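Local coordinates for uncharacterized protein (Pseudomonas syringae pv. tomato, PDB 3K4I) that is of unknown function but belongs to the aldolase/RraA family and assembles as three chains in a crystal with magnesium ions, at residues 49-54 / 130-135; 57-62 / 163-168; 201-206 / 215-220. All coordinates share one frame; numbering follows the deposited sequence. Where two conformers were deposited one is given.

Interaction 1 of 3, residues 49-54 / 130-135; sequences PGTRCV and NCNYPL
Thr51 and Pro134 meet side chain to side chain, the threonine lying over the proline ring with its CB 4.1 Å from Pro134 CB. The two branches of Thr51 go separate ways. CG2, anti to the carbonyl carbon, runs out to the amide of Asn132, where it sits 3.3 Å from ND2; the two side chains lie alongside each other, pointing opposite ways. OG1, between the backbone N and the carbonyl carbon (chi1 56°), is bonded to Val48 O and also takes a proton from a water that donates a second one to Leu135 O, 2.8 Å away. A second water accepts from Asn132 ND2 and donates to Pro49 O, 2.7 Å from each. No direct hydrogen bond crosses the contact, and these waters do the polar bridging. The proline ring also reaches the next two residues: Pro134 CG lies 3.4 Å from Arg52 O. Pro134 CB, which already meets Thr51, is 4.0 Å from Cys53 CB. Asn132 ends the preceding helix in a Schellman motif with positive phi (54°), and the chain goes on through Tyr133 to Pro134. The contact therefore joins the entry into strand 53-63 to the loop between helix 125-130 and strand 135-137. Cys53 pairs through its backbone with Cys173 of strand 170-174, while Tyr133 packs on helix 102-110.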
ATOM      1  N   PRO C  49      -4.903   0.427  -8.494  1.00  6.92           N
ATOM      2  CA  PRO C  49      -6.051  -0.431  -8.196  1.00  7.49           C
ATOM      3  C   PRO C  49      -6.894  -0.835  -9.432  1.00  7.60           C
ATOM      4  O   PRO C  49      -7.105  -0.028 -10.341  1.00  7.07           O
ATOM      5  CB  PRO C  49      -6.866   0.407  -7.199  1.00  8.02           C
ATOM      6  CG  PRO C  49      -5.774   1.208  -6.453  1.00 10.97           C
ATOM      7  CD  PRO C  49      -4.767   1.543  -7.528  1.00  7.24           C
ATOM      8  N   GLY C  50      -7.285  -2.100  -9.474  1.00  7.52           N
ATOM      9  CA  GLY C  50      -8.143  -2.610 -10.551  1.00  8.49           C
ATOM     10  C   GLY C  50      -7.475  -2.954 -11.868  1.00  7.88           C
ATOM     11  O   GLY C  50      -8.167  -3.225 -12.878  1.00  8.03           O
ATOM     12  N   THR C  51      -6.148  -2.927 -11.893  1.00  6.45           N
ATOM     13  CA  THR C  51      -5.422  -3.258 -13.125  1.00  5.67           C
ATOM     14  C   THR C  51      -4.874  -4.689 -13.119  1.00  6.29           C
ATOM     15  O   THR C  51      -4.750  -5.336 -12.062  1.00  7.40           O
ATOM     16  CB  THR C  51      -4.267  -2.277 -13.401  1.00  6.03           C
ATOM     17  OG1 THR C  51      -3.365  -2.242 -12.267  1.00  7.43           O
ATOM     18  CG2 THR C  51      -4.834  -0.872 -13.722  1.00  9.84           C
ATOM     19  N   ARG C  52      -4.560  -5.168 -14.310  1.00  6.59           N
ATOM     20  CA  ARG C  52      -3.924  -6.469 -14.500  1.00  7.48           C
ATOM     21  C   ARG C  52      -3.246  -6.467 -15.857  1.00  6.40           C
ATOM     22  O   ARG C  52      -3.530  -5.624 -16.692  1.00  6.24           O
ATOM     23  CB  ARG C  52      -4.958  -7.614 -14.380  1.00  9.01           C
ATOM     24  CG  ARG C  52      -6.052  -7.591 -15.449  1.00 15.04           C
ATOM     25  CD  ARG C  52      -7.108  -8.676 -15.182  1.00 11.80           C
ATOM     26  NE  ARG C  52      -6.573 -10.039 -15.127  1.00 16.16           N
ATOM     27  CZ  ARG C  52      -6.181 -10.748 -16.184  1.00 14.11           C
ATOM     28  NH1 ARG C  52      -6.258 -10.236 -17.404  1.00 17.13           N
ATOM     29  NH2 ARG C  52      -5.705 -11.978 -16.027  1.00 17.54           N
ATOM     30  N   CYS C  53      -2.310  -7.372 -16.057  1.00  5.41           N
ATOM     31  CA  CYS C  53      -1.720  -7.536 -17.389  1.00  5.43           C
ATOM     32  C   CYS C  53      -1.266  -8.939 -17.619  1.00  7.37           C
ATOM     33  O   CYS C  53      -0.875  -9.665 -16.674  1.00  6.92           O
ATOM     34  CB  CYS C  53      -0.544  -6.560 -17.662  1.00  4.46           C
ATOM     35  SG  CYS C  53       0.795  -6.682 -16.444  1.00  8.83           S
ATOM     36  N   VAL C  54      -1.266  -9.275 -18.906  1.00  7.73           N
ATOM     37  CA  VAL C  54      -0.723 -10.511 -19.428  1.00  7.35           C
ATOM     38  C   VAL C  54       0.163 -10.171 -20.606  1.00  7.89           C
ATOM     39  O   VAL C  54      -0.235  -9.430 -21.516  1.00  9.50           O
ATOM     40  CB  VAL C  54      -1.862 -11.448 -19.927  1.00  7.87           C
ATOM     41  CG1 VAL C  54      -1.274 -12.750 -20.402  1.00  8.51           C
ATOM     42  CG2 VAL C  54      -2.851 -11.680 -18.796  1.00  8.38           C
ATOM     43  N   ASN C 130      -3.733   7.780 -13.554  1.00 10.44           N
ATOM     44  CA  ASN C 130      -4.621   8.498 -14.469  0.50 11.51           C
ATOM     45  C   ASN C 130      -4.748   7.781 -15.804  1.00 11.54           C
ATOM     46  O   ASN C 130      -5.828   7.779 -16.414  1.00 12.62           O
ATOM     47  CB  ASN C 130      -4.145   9.932 -14.693  0.50 12.58           C
ATOM     48  CG  ASN C 130      -5.141  10.744 -15.488  0.50 11.34           C
ATOM     49  OD1 ASN C 130      -6.306  10.849 -15.104  0.50 13.58           O
ATOM     50  ND2 ASN C 130      -4.696  11.308 -16.605  0.50 13.73           N
ATOM     51  N   CYS C 131      -3.648   7.163 -16.230  1.00 10.20           N
ATOM     52  CA  CYS C 131      -3.562   6.391 -17.473  1.00  9.57           C
ATOM     53  C   CYS C 131      -4.074   4.964 -17.326  1.00  8.51           C
ATOM     54  O   CYS C 131      -4.142   4.231 -18.319  1.00  8.92           O
ATOM     55  CB  CYS C 131      -2.119   6.331 -17.970  1.00  9.41           C
ATOM     56  SG  CYS C 131      -1.559   7.904 -18.648  1.00 17.61           S
ATOM     57  N   ASN C 132      -4.365   4.566 -16.092  1.00  8.00           N
ATOM     58  CA  ASN C 132      -4.795   3.188 -15.766  1.00  8.88           C
ATOM     59  C   ASN C 132      -3.806   2.140 -16.295  1.00  7.52           C
ATOM     60  O   ASN C 132      -4.208   1.104 -16.838  1.00  7.94           O
ATOM     61  CB  ASN C 132      -6.204   2.898 -16.316  1.00 10.56           C
ATOM     62  CG  ASN C 132      -6.891   1.706 -15.603  1.00 10.00           C
ATOM     63  OD1 ASN C 132      -7.479   0.823 -16.251  1.00 13.45           O
ATOM     64  ND2 ASN C 132      -6.811   1.684 -14.290  1.00 10.93           N
ATOM     65  N   TYR C 133      -2.519   2.427 -16.137  1.00  7.23           N
ATOM     66  CA  TYR C 133      -1.457   1.575 -16.672  1.00  6.60           C
ATOM     67  C   TYR C 133      -1.067   0.519 -15.627  1.00  5.96           C
ATOM     68  O   TYR C 133      -0.850   0.850 -14.461  1.00  5.49           O
ATOM     69  CB  TYR C 133      -0.228   2.404 -17.029  1.00  6.46           C
ATOM     70  CG  TYR C 133       0.894   1.552 -17.588  1.00  6.10           C
ATOM     71  CD1 TYR C 133       0.770   0.980 -18.863  1.00  6.30           C
ATOM     72  CD2 TYR C 133       2.083   1.337 -16.874  1.00  7.15           C
ATOM     73  CE1 TYR C 133       1.755   0.200 -19.405  1.00  6.24           C
ATOM     74  CE2 TYR C 133       3.107   0.544 -17.425  1.00  5.85           C
ATOM     75  CZ  TYR C 133       2.928  -0.016 -18.704  1.00  6.58           C
ATOM     76  OH  TYR C 133       3.916  -0.796 -19.271  1.00  6.16           O
ATOM     77  N   PRO C 134      -0.974  -0.759 -16.035  1.00  5.03           N
ATOM     78  CA  PRO C 134      -0.678  -1.795 -15.066  1.00  4.61           C
ATOM     79  C   PRO C 134       0.789  -1.793 -14.590  1.00  5.41           C
ATOM     80  O   PRO C 134       1.672  -2.343 -15.245  1.00  6.05           O
ATOM     81  CB  PRO C 134      -1.054  -3.086 -15.809  1.00  4.77           C
ATOM     82  CG  PRO C 134      -2.045  -2.608 -16.909  1.00  6.39           C
ATOM     83  CD  PRO C 134      -1.376  -1.338 -17.338  1.00  4.79           C
ATOM     84  N   LEU C 135       1.003  -1.124 -13.465  1.00  4.81           N
ATOM     85  CA  LEU C 135       2.338  -0.990 -12.859  1.00  6.09           C
ATOM     86  C   LEU C 135       2.429  -1.763 -11.579  1.00  6.04           C
ATOM     87  O   LEU C 135       1.585  -1.608 -10.678  1.00  7.44           O
ATOM     88  CB  LEU C 135       2.614   0.493 -12.531  1.00  8.02           C
ATOM     89  CG  LEU C 135       3.914   0.783 -11.754  1.00  7.87           C
ATOM     90  CD1 LEU C 135       5.016   0.457 -12.701  1.00 10.13           C
ATOM     91  CD2 LEU C 135       3.995   2.243 -11.363  1.00  9.96           C
TER
HETATM   92  O   HOH W   1      -8.409   0.167 -12.752  1.00 12.33           O
HETATM   93  O   HOH W   2      -1.174  -2.180 -10.870  1.00  8.94           O

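Interaction 2 of 3, residues 57-62 / 163-168; sequences AFTVQY and ITIQPG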
ATOM      1  N   ALA C  57       7.583 -11.325 -21.246  1.00  6.26           N
ATOM      2  CA  ALA C  57       8.607 -10.584 -20.533  1.00  5.94           C
ATOM      3  C   ALA C  57       9.633 -10.012 -21.500  1.00  4.82           C
ATOM      4  O   ALA C  57      10.183 -10.748 -22.320  1.00  6.14           O
ATOM      5  CB  ALA C  57       9.316 -11.499 -19.519  1.00  7.87           C
ATOM      6  N   PHE C  58       9.916  -8.716 -21.356  1.00  2.35           N
ATOM      7  CA  PHE C  58      11.035  -8.076 -21.984  1.00  2.37           C
ATOM      8  C   PHE C  58      11.836  -7.562 -20.789  1.00  2.80           C
ATOM      9  O   PHE C  58      11.314  -6.749 -20.012  1.00  3.87           O
ATOM     10  CB  PHE C  58      10.563  -6.890 -22.830  1.00  4.79           C
ATOM     11  CG  PHE C  58      11.681  -6.118 -23.455  1.00  6.17           C
ATOM     12  CD1 PHE C  58      12.007  -6.344 -24.795  1.00  6.47           C
ATOM     13  CD2 PHE C  58      12.450  -5.213 -22.701  1.00  6.18           C
ATOM     14  CE1 PHE C  58      13.034  -5.663 -25.411  1.00  6.93           C
ATOM     15  CE2 PHE C  58      13.521  -4.523 -23.300  1.00  6.30           C
ATOM     16  CZ  PHE C  58      13.796  -4.741 -24.675  1.00  5.82           C
ATOM     17  N   THR C  59      13.035  -8.095 -20.622  1.00  3.35           N
ATOM     18  CA  THR C  59      13.801  -7.881 -19.385  1.00  4.93           C
ATOM     19  C   THR C  59      14.755  -6.697 -19.473  1.00  5.48           C
ATOM     20  O   THR C  59      15.340  -6.405 -20.529  1.00  5.31           O
ATOM     21  CB  THR C  59      14.584  -9.140 -18.993  1.00  5.08           C
ATOM     22  OG1 THR C  59      15.389  -9.584 -20.097  1.00  6.74           O
ATOM     23  CG2 THR C  59      13.642 -10.274 -18.604  1.00  8.28           C
ATOM     24  N   VAL C  60      14.919  -6.012 -18.351  1.00  5.27           N
ATOM     25  CA  VAL C  60      15.805  -4.845 -18.287  1.00  4.84           C
ATOM     26  C   VAL C  60      16.592  -5.005 -16.995  1.00  3.26           C
ATOM     27  O   VAL C  60      15.988  -5.172 -15.927  1.00  4.96           O
ATOM     28  CB  VAL C  60      14.965  -3.547 -18.183  1.00  5.18           C
ATOM     29  CG1 VAL C  60      15.887  -2.323 -18.194  1.00  6.26           C
ATOM     30  CG2 VAL C  60      13.924  -3.482 -19.322  1.00  6.60           C
ATOM     31  N   GLN C  61      17.925  -4.960 -17.086  1.00  3.83           N
ATOM     32  CA  GLN C  61      18.810  -5.072 -15.920  1.00  3.64           C
ATOM     33  C   GLN C  61      19.627  -3.790 -15.740  1.00  2.65           C
ATOM     34  O   GLN C  61      20.285  -3.342 -16.690  1.00  2.40           O
ATOM     35  CB  GLN C  61      19.757  -6.263 -16.097  1.00  4.03           C
ATOM     36  CG  GLN C  61      20.801  -6.390 -14.957  1.00  7.57           C
ATOM     37  CD  GLN C  61      20.119  -6.755 -13.660  1.00  5.00           C
ATOM     38  OE1 GLN C  61      20.163  -5.990 -12.655  1.00  8.61           O
ATOM     39  NE2 GLN C  61      19.435  -7.879 -13.668  1.00  7.87           N
ATOM     40  N   TYR C  62      19.592  -3.223 -14.528  1.00  3.15           N
ATOM     41  CA  TYR C  62      20.338  -1.997 -14.164  1.00  3.86           C
ATOM     42  C   TYR C  62      21.585  -2.391 -13.369  1.00  5.47           C
ATOM     43  O   TYR C  62      21.742  -3.554 -12.982  1.00  6.79           O
ATOM     44  CB  TYR C  62      19.478  -1.027 -13.326  1.00  4.07           C
ATOM     45  CG  TYR C  62      18.409  -0.362 -14.168  1.00  7.17           C
ATOM     46  CD1 TYR C  62      18.617   0.895 -14.743  1.00  3.87           C
ATOM     47  CD2 TYR C  62      17.207  -1.002 -14.380  1.00  4.61           C
ATOM     48  CE1 TYR C  62      17.647   1.494 -15.551  1.00  8.07           C
ATOM     49  CE2 TYR C  62      16.218  -0.416 -15.176  1.00  7.32           C
ATOM     50  CZ  TYR C  62      16.467   0.836 -15.756  1.00  5.00           C
ATOM     51  OH  TYR C  62      15.478   1.402 -16.522  1.00  8.27           O
ATOM     52  N   ILE C 163      13.918 -16.084  -8.246  1.00 10.54           N
ATOM     53  CA  ILE C 163      13.080 -16.470  -9.389  1.00 10.83           C
ATOM     54  C   ILE C 163      13.710 -15.924 -10.649  1.00  8.54           C
ATOM     55  O   ILE C 163      13.920 -14.738 -10.779  1.00  8.51           O
ATOM     56  CB  ILE C 163      11.637 -15.912  -9.246  1.00 11.15           C
ATOM     57  CG1 ILE C 163      11.048 -16.302  -7.884  1.00 11.68           C
ATOM     58  CG2 ILE C 163      10.706 -16.388 -10.390  1.00 12.51           C
ATOM     59  CD1 ILE C 163      10.934 -17.798  -7.712  1.00 12.61           C
ATOM     60  N   THR C 164      13.980 -16.818 -11.590  1.00  8.08           N
ATOM     61  CA  THR C 164      14.571 -16.464 -12.851  1.00  7.86           C
ATOM     62  C   THR C 164      13.465 -16.036 -13.827  1.00  9.07           C
ATOM     63  O   THR C 164      12.433 -16.705 -13.900  1.00  9.87           O
ATOM     64  CB  THR C 164      15.354 -17.666 -13.416  1.00  8.59           C
ATOM     65  OG1 THR C 164      16.553 -17.827 -12.643  1.00 17.76           O
ATOM     66  CG2 THR C 164      15.711 -17.448 -14.905  1.00 17.88           C
ATOM     67  N   ILE C 165      13.688 -14.917 -14.519  1.00  7.67           N
ATOM     68  CA  ILE C 165      12.814 -14.429 -15.613  1.00  7.53           C
ATOM     69  C   ILE C 165      13.698 -14.392 -16.852  1.00  7.56           C
ATOM     70  O   ILE C 165      14.748 -13.711 -16.894  1.00  7.68           O
ATOM     71  CB  ILE C 165      12.220 -13.005 -15.379  1.00  8.15           C
ATOM     72  CG1 ILE C 165      11.405 -12.931 -14.074  1.00 13.70           C
ATOM     73  CG2 ILE C 165      11.344 -12.604 -16.546  1.00 13.05           C
ATOM     74  CD1 ILE C 165      12.180 -12.352 -12.897  1.00 10.87           C
ATOM     75  N   GLN C 166      13.307 -15.179 -17.845  1.00  8.87           N
ATOM     76  CA  GLN C 166      13.944 -15.157 -19.149  1.00  8.28           C
ATOM     77  C   GLN C 166      13.093 -14.312 -20.100  1.00  7.73           C
ATOM     78  O   GLN C 166      11.860 -14.344 -20.026  1.00  6.90           O
ATOM     79  CB  GLN C 166      14.007 -16.580 -19.714  1.00  9.40           C
ATOM     80  CG  GLN C 166      14.935 -17.539 -18.987  1.00 17.73           C
ATOM     81  CD  GLN C 166      16.385 -17.315 -19.333  1.00 12.08           C
ATOM     82  OE1 GLN C 166      16.723 -16.417 -20.100  1.00 18.19           O
ATOM     83  NE2 GLN C 166      17.266 -18.130 -18.748  1.00 18.91           N
ATOM     84  N   PRO C 167      13.759 -13.550 -20.990  1.00  7.40           N
ATOM     85  CA  PRO C 167      13.033 -12.882 -22.076  1.00  6.62           C
ATOM     86  C   PRO C 167      12.129 -13.900 -22.758  1.00  6.95           C
ATOM     87  O   PRO C 167      12.587 -14.983 -23.173  1.00  7.72           O
ATOM     88  CB  PRO C 167      14.135 -12.457 -23.045  1.00  7.20           C
ATOM     89  CG  PRO C 167      15.421 -12.458 -22.215  1.00 11.05           C
ATOM     90  CD  PRO C 167      15.227 -13.500 -21.161  1.00  7.32           C
ATOM     91  N   GLY C 168      10.860 -13.543 -22.885  1.00  6.79           N
ATOM     92  CA  GLY C 168       9.899 -14.439 -23.563  1.00  6.53           C
ATOM     93  C   GLY C 168       8.993 -15.194 -22.599  1.00  6.37           C
ATOM     94  O   GLY C 168       8.007 -15.820 -23.004  1.00  8.12           O
TER
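Thr59 turns its OG1 into the position between the backbone N and the carbonyl carbon (chi1 53°), which sets its CG2 anti to the carbonyl carbon; in Ile165 it is CG2 that stands anti to the backbone N. These two methyls meet at 3.9 Å. The same Ile165 CG2 also reaches Ala57 CB at 3.8 Å, so one methyl packs against two residues on the same face of the strand. The rest of the isoleucine leads away from this meeting, and Ile165 also packs on Ile160 of strand 158-160.

The OG1 branch of Thr59 faces the ring of Pro167, which crosses the threonine obliquely and brings its CG to 3.6 Å from the oxygen. That is an approach of carbon to oxygen; the polar end of Thr59 is satisfied by its hydrogen bond with Val156 O. Beside this apolar patch lies the one direct hydrogen bond of the contact: Gly168 N donates to Ala57 O over 2.9 Å, nearly straight at 162°, and the donor lies in the plane of the carbonyl group, at one of its lone pairs. Pro167 CA adds a CA-H...O contact to the same oxygen, at 3.6 Å. Gly168 takes a positive phi (103°), a conformation with little room for a side chain beside the Pro167 carbonyl.

Strand 163-165 forms a two-stranded antiparallel hairpin with 158-160, and the turn after it leads into strand 170-174, an antiparallel partner of 53-63. The bond from Gly168 lies next to the backbone pairing of Ala57 with Asp169. Along strand 53-63, Phe58 and Val60 bond to the parallel strand 85-90, and their side chains pack on strand 150-154.

Interaction 3 of 3, residues 201-206 / 215-220; sequences RRIIEA and QARMTY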
ATOM      1  N   ARG C 201     -14.413 -23.051  -8.787  1.00 12.48           N
ATOM      2  CA  ARG C 201     -15.706 -22.427  -9.027  1.00 12.12           C
ATOM      3  C   ARG C 201     -16.824 -23.330  -8.506  1.00  9.50           C
ATOM      4  O   ARG C 201     -17.785 -22.849  -7.907  1.00  8.06           O
ATOM      5  CB  ARG C 201     -15.884 -22.086 -10.503  1.00 15.07           C
ATOM      6  CG  ARG C 201     -17.213 -21.420 -10.860  1.00 29.42           C
ATOM      7  CD  ARG C 201     -17.113 -20.526 -12.101  1.00 19.44           C
ATOM      8  NE  ARG C 201     -15.966 -20.861 -12.940  1.00 30.63           N
ATOM      9  CZ  ARG C 201     -16.027 -21.484 -14.117  1.00 21.71           C
ATOM     10  NH1 ARG C 201     -14.894 -21.744 -14.771  1.00 31.27           N
ATOM     11  NH2 ARG C 201     -17.195 -21.848 -14.646  1.00 31.20           N
ATOM     12  N   ARG C 202     -16.681 -24.634  -8.696  1.00  8.90           N
ATOM     13  CA  ARG C 202     -17.698 -25.568  -8.203  1.00  9.55           C
ATOM     14  C   ARG C 202     -17.669 -25.589  -6.676  1.00  8.25           C
ATOM     15  O   ARG C 202     -18.703 -25.633  -6.029  1.00  7.66           O
ATOM     16  CB  ARG C 202     -17.473 -26.966  -8.777  1.00 12.81           C
ATOM     17  CG  ARG C 202     -17.625 -27.048 -10.294  1.00 29.65           C
ATOM     18  CD  ARG C 202     -17.771 -28.494 -10.743  1.00 18.41           C
ATOM     19  NE  ARG C 202     -16.502 -29.226 -10.737  1.00 30.97           N
ATOM     20  CZ  ARG C 202     -15.745 -29.438 -11.814  1.00 20.92           C
ATOM     21  NH1 ARG C 202     -14.611 -30.123 -11.698  1.00 31.34           N
ATOM     22  NH2 ARG C 202     -16.119 -28.968 -13.008  1.00 31.06           N
ATOM     23  N   ILE C 203     -16.470 -25.509  -6.095  1.00  6.99           N
ATOM     24  CA  ILE C 203     -16.391 -25.493  -4.648  1.00  6.19           C
ATOM     25  C   ILE C 203     -17.092 -24.252  -4.071  1.00  5.12           C
ATOM     26  O   ILE C 203     -17.887 -24.353  -3.110  1.00  5.26           O
ATOM     27  CB  ILE C 203     -14.933 -25.642  -4.140  1.00  6.80           C
ATOM     28  CG1 ILE C 203     -14.444 -27.080  -4.353  1.00  7.77           C
ATOM     29  CG2 ILE C 203     -14.860 -25.268  -2.654  1.00  7.60           C
ATOM     30  CD1 ILE C 203     -12.909 -27.230  -4.189  1.00  8.54           C
ATOM     31  N   ILE C 204     -16.811 -23.101  -4.675  1.00  4.62           N
ATOM     32  CA  ILE C 204     -17.449 -21.848  -4.290  1.00  5.25           C
ATOM     33  C   ILE C 204     -18.966 -21.937  -4.459  1.00  5.99           C
ATOM     34  O   ILE C 204     -19.729 -21.526  -3.569  1.00  6.06           O
ATOM     35  CB  ILE C 204     -16.865 -20.687  -5.101  1.00  6.61           C
ATOM     36  CG1 ILE C 204     -15.487 -20.301  -4.529  1.00  9.27           C
ATOM     37  CG2 ILE C 204     -17.825 -19.478  -5.108  1.00  9.03           C
ATOM     38  CD1 ILE C 204     -14.590 -19.416  -5.476  1.00  7.26           C
ATOM     39  N   GLU C 205     -19.386 -22.460  -5.600  1.00  5.96           N
ATOM     40  CA  GLU C 205     -20.831 -22.635  -5.828  1.00  7.62           C
ATOM     41  C   GLU C 205     -21.472 -23.503  -4.736  1.00  6.34           C
ATOM     42  O   GLU C 205     -22.574 -23.191  -4.237  1.00  6.13           O
ATOM     43  CB  GLU C 205     -21.085 -23.177  -7.218  1.00  9.27           C
ATOM     44  CG  GLU C 205     -20.861 -22.140  -8.291  1.00 12.34           C
ATOM     45  CD  GLU C 205     -20.629 -22.731  -9.677  1.00 10.44           C
ATOM     46  OE1 GLU C 205     -20.672 -23.976  -9.857  1.00 12.61           O
ATOM     47  OE2 GLU C 205     -20.366 -21.919 -10.595  1.00 13.97           O
ATOM     48  N   ALA C 206     -20.759 -24.557  -4.336  1.00  3.89           N
ATOM     49  CA  ALA C 206     -21.244 -25.433  -3.296  1.00  5.50           C
ATOM     50  C   ALA C 206     -21.372 -24.750  -1.927  1.00  5.36           C
ATOM     51  O   ALA C 206     -22.427 -24.815  -1.272  1.00  3.80           O
ATOM     52  CB  ALA C 206     -20.361 -26.717  -3.219  1.00  5.72           C
ATOM     53  N   GLN C 215     -17.474 -30.874   2.935  1.00 19.76           N
ATOM     54  CA  GLN C 215     -18.332 -31.541   1.930  1.00 21.71           C
ATOM     55  C   GLN C 215     -17.921 -31.190   0.509  1.00 22.18           C
ATOM     56  O   GLN C 215     -17.734 -32.076  -0.335  1.00 22.47           O
ATOM     57  CB  GLN C 215     -19.785 -31.105   2.076  1.00 23.49           C
ATOM     58  CG  GLN C 215     -20.571 -31.582   3.264  1.00 23.89           C
ATOM     59  CD  GLN C 215     -22.022 -31.133   3.149  1.00 25.61           C
ATOM     60  OE1 GLN C 215     -22.415 -30.064   3.654  1.00 22.79           O
ATOM     61  NE2 GLN C 215     -22.820 -31.928   2.430  1.00 24.05           N
ATOM     62  N   ALA C 216     -17.811 -29.884   0.252  1.00 21.67           N
ATOM     63  CA  ALA C 216     -17.477 -29.361  -1.069  1.00 22.08           C
ATOM     64  C   ALA C 216     -16.139 -29.885  -1.588  1.00 24.23           C
ATOM     65  O   ALA C 216     -16.034 -30.286  -2.744  1.00 24.49           O
ATOM     66  CB  ALA C 216     -17.476 -27.827  -1.049  1.00 20.62           C
ATOM     67  N   ARG C 217     -15.132 -29.898  -0.719  1.00 26.69           N
ATOM     68  CA  ARG C 217     -13.760 -30.271  -1.107  1.00 30.04           C
ATOM     69  C   ARG C 217     -13.576 -31.722  -1.573  1.00 32.88           C
ATOM     70  O   ARG C 217     -12.669 -32.020  -2.355  1.00 32.46           O
ATOM     71  CB  ARG C 217     -12.768 -29.935   0.013  1.00 30.49           C
ATOM     72  CG  ARG C 217     -12.353 -28.482   0.026  1.00 38.18           C
ATOM     73  CD  ARG C 217     -11.384 -28.172   1.152  1.00 31.78           C
ATOM     74  NE  ARG C 217     -10.870 -26.812   1.016  1.00 39.11           N
ATOM     75  CZ  ARG C 217     -10.070 -26.203   1.887  1.00 33.07           C
ATOM     76  NH1 ARG C 217      -9.675 -26.821   2.998  1.00 39.54           N
ATOM     77  NH2 ARG C 217      -9.672 -24.958   1.649  1.00 39.58           N
HETATM   78  N   MSE C 218     -14.424 -32.625  -1.101  1.00 36.22           N
HETATM   79  CA  MSE C 218     -14.311 -34.007  -1.550  1.00 40.31           C
HETATM   80  C   MSE C 218     -15.482 -34.486  -2.393  1.00 40.43           C
HETATM   81  O   MSE C 218     -15.541 -35.656  -2.771  1.00 40.96           O
HETATM   82  CB  MSE C 218     -14.025 -34.959  -0.392  1.00 44.24           C
HETATM   83  CG  MSE C 218     -14.218 -34.357   0.964  1.00 40.98           C
HETATM   84 SE   MSE C 218     -14.459 -35.760   2.264  1.00 50.92          SE
HETATM   85  CE  MSE C 218     -16.414 -35.709   2.432  1.00 40.81           C
ATOM     86  N   THR C 219     -16.418 -33.595  -2.690  1.00 39.81           N
ATOM     87  CA  THR C 219     -17.331 -33.864  -3.795  1.00 39.38           C
ATOM     88  C   THR C 219     -16.696 -33.311  -5.076  1.00 38.91           C
ATOM     89  O   THR C 219     -17.077 -33.702  -6.186  1.00 38.82           O
ATOM     90  CB  THR C 219     -18.769 -33.338  -3.550  1.00 39.40           C
ATOM     91  OG1 THR C 219     -18.732 -31.961  -3.171  1.00 46.89           O
ATOM     92  CG2 THR C 219     -19.454 -34.129  -2.444  1.00 46.40           C
ATOM     93  N   TYR C 220     -15.708 -32.421  -4.898  1.00 38.20           N
ATOM     94  CA  TYR C 220     -14.923 -31.820  -5.992  1.00 37.64           C
ATOM     95  C   TYR C 220     -13.433 -31.802  -5.651  1.00 37.96           C
ATOM     96  O   TYR C 220     -12.617 -32.422  -6.335  1.00 38.10           O
ATOM     97  CB  TYR C 220     -15.405 -30.394  -6.303  1.00 36.84           C
ATOM     98  CG  TYR C 220     -16.901 -30.308  -6.487  1.00 35.70           C
ATOM     99  CD1 TYR C 220     -17.723 -29.855  -5.458  1.00 36.22           C
ATOM    100  CD2 TYR C 220     -17.499 -30.715  -7.681  1.00 36.11           C
ATOM    101  CE1 TYR C 220     -19.099 -29.791  -5.611  1.00 35.63           C
ATOM    102  CE2 TYR C 220     -18.879 -30.656  -7.844  1.00 35.67           C
ATOM    103  CZ  TYR C 220     -19.670 -30.197  -6.805  1.00 35.93           C
ATOM    104  OH  TYR C 220     -21.029 -30.141  -6.963  1.00 35.79           O
TER
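Arg202 lies against the ring of Tyr220. Its CB sits over one face, 4.0 Å from the ring centroid and 14° off the normal, a CH-pi contact displaced toward the rim. From there the chain runs out past the CD2-CE2 edge: CG, anti to the carbonyl carbon, leads on to CD, which is 3.8 Å from both CD2 and CE2 of the tyrosine. The bend at chi3 follows, and NE comes to 3.5 Å from Tyr220 CD2. That carbon, the ring atom nearest the guanidinium, lies at the guanidinium edge, near its plane, with the two planes 40° apart; past NE the group continues outward beyond the ring. The two helices that carry these residues form a helical hairpin: helix 186-207 turns back through a short loop into helix 213-219, the short segments running roughly antiparallel at 145° with their axes approaching to 9.0 Å. Small residues face each other here, consistent with the close approach: Ala206 CB meets Ala216 CB at 3.8 Å. Ile203 fills the neighbouring place, with CG2 on Ala216 CB and CG1 4.0 Å from Tyr220 CB. Ile203 also packs on Ile103 of the second subunit, and Arg217 packs on Asn76 of that same subunit.

In the fold
Interactions 1 and 2 share strand 53-63: one lies at its entry and the other further along it, with centres 20 Å apart on opposite sides of the chain's centre. Their segments alternate along the sequence, and all four belong to the aldolase/RraA part of the chain. Interaction 3 comes later in the chain, at its C-terminal end, about 32 Å from interaction 1 and 38 Å from interaction 2 between centres. It alone of the three touches another protein chain. Magnesium ions lie in the wider surroundings: the side chain of Arg52 in interaction 1 is about 11 Å from one, and that of Ile203 in interaction 3 about 10 Å from one.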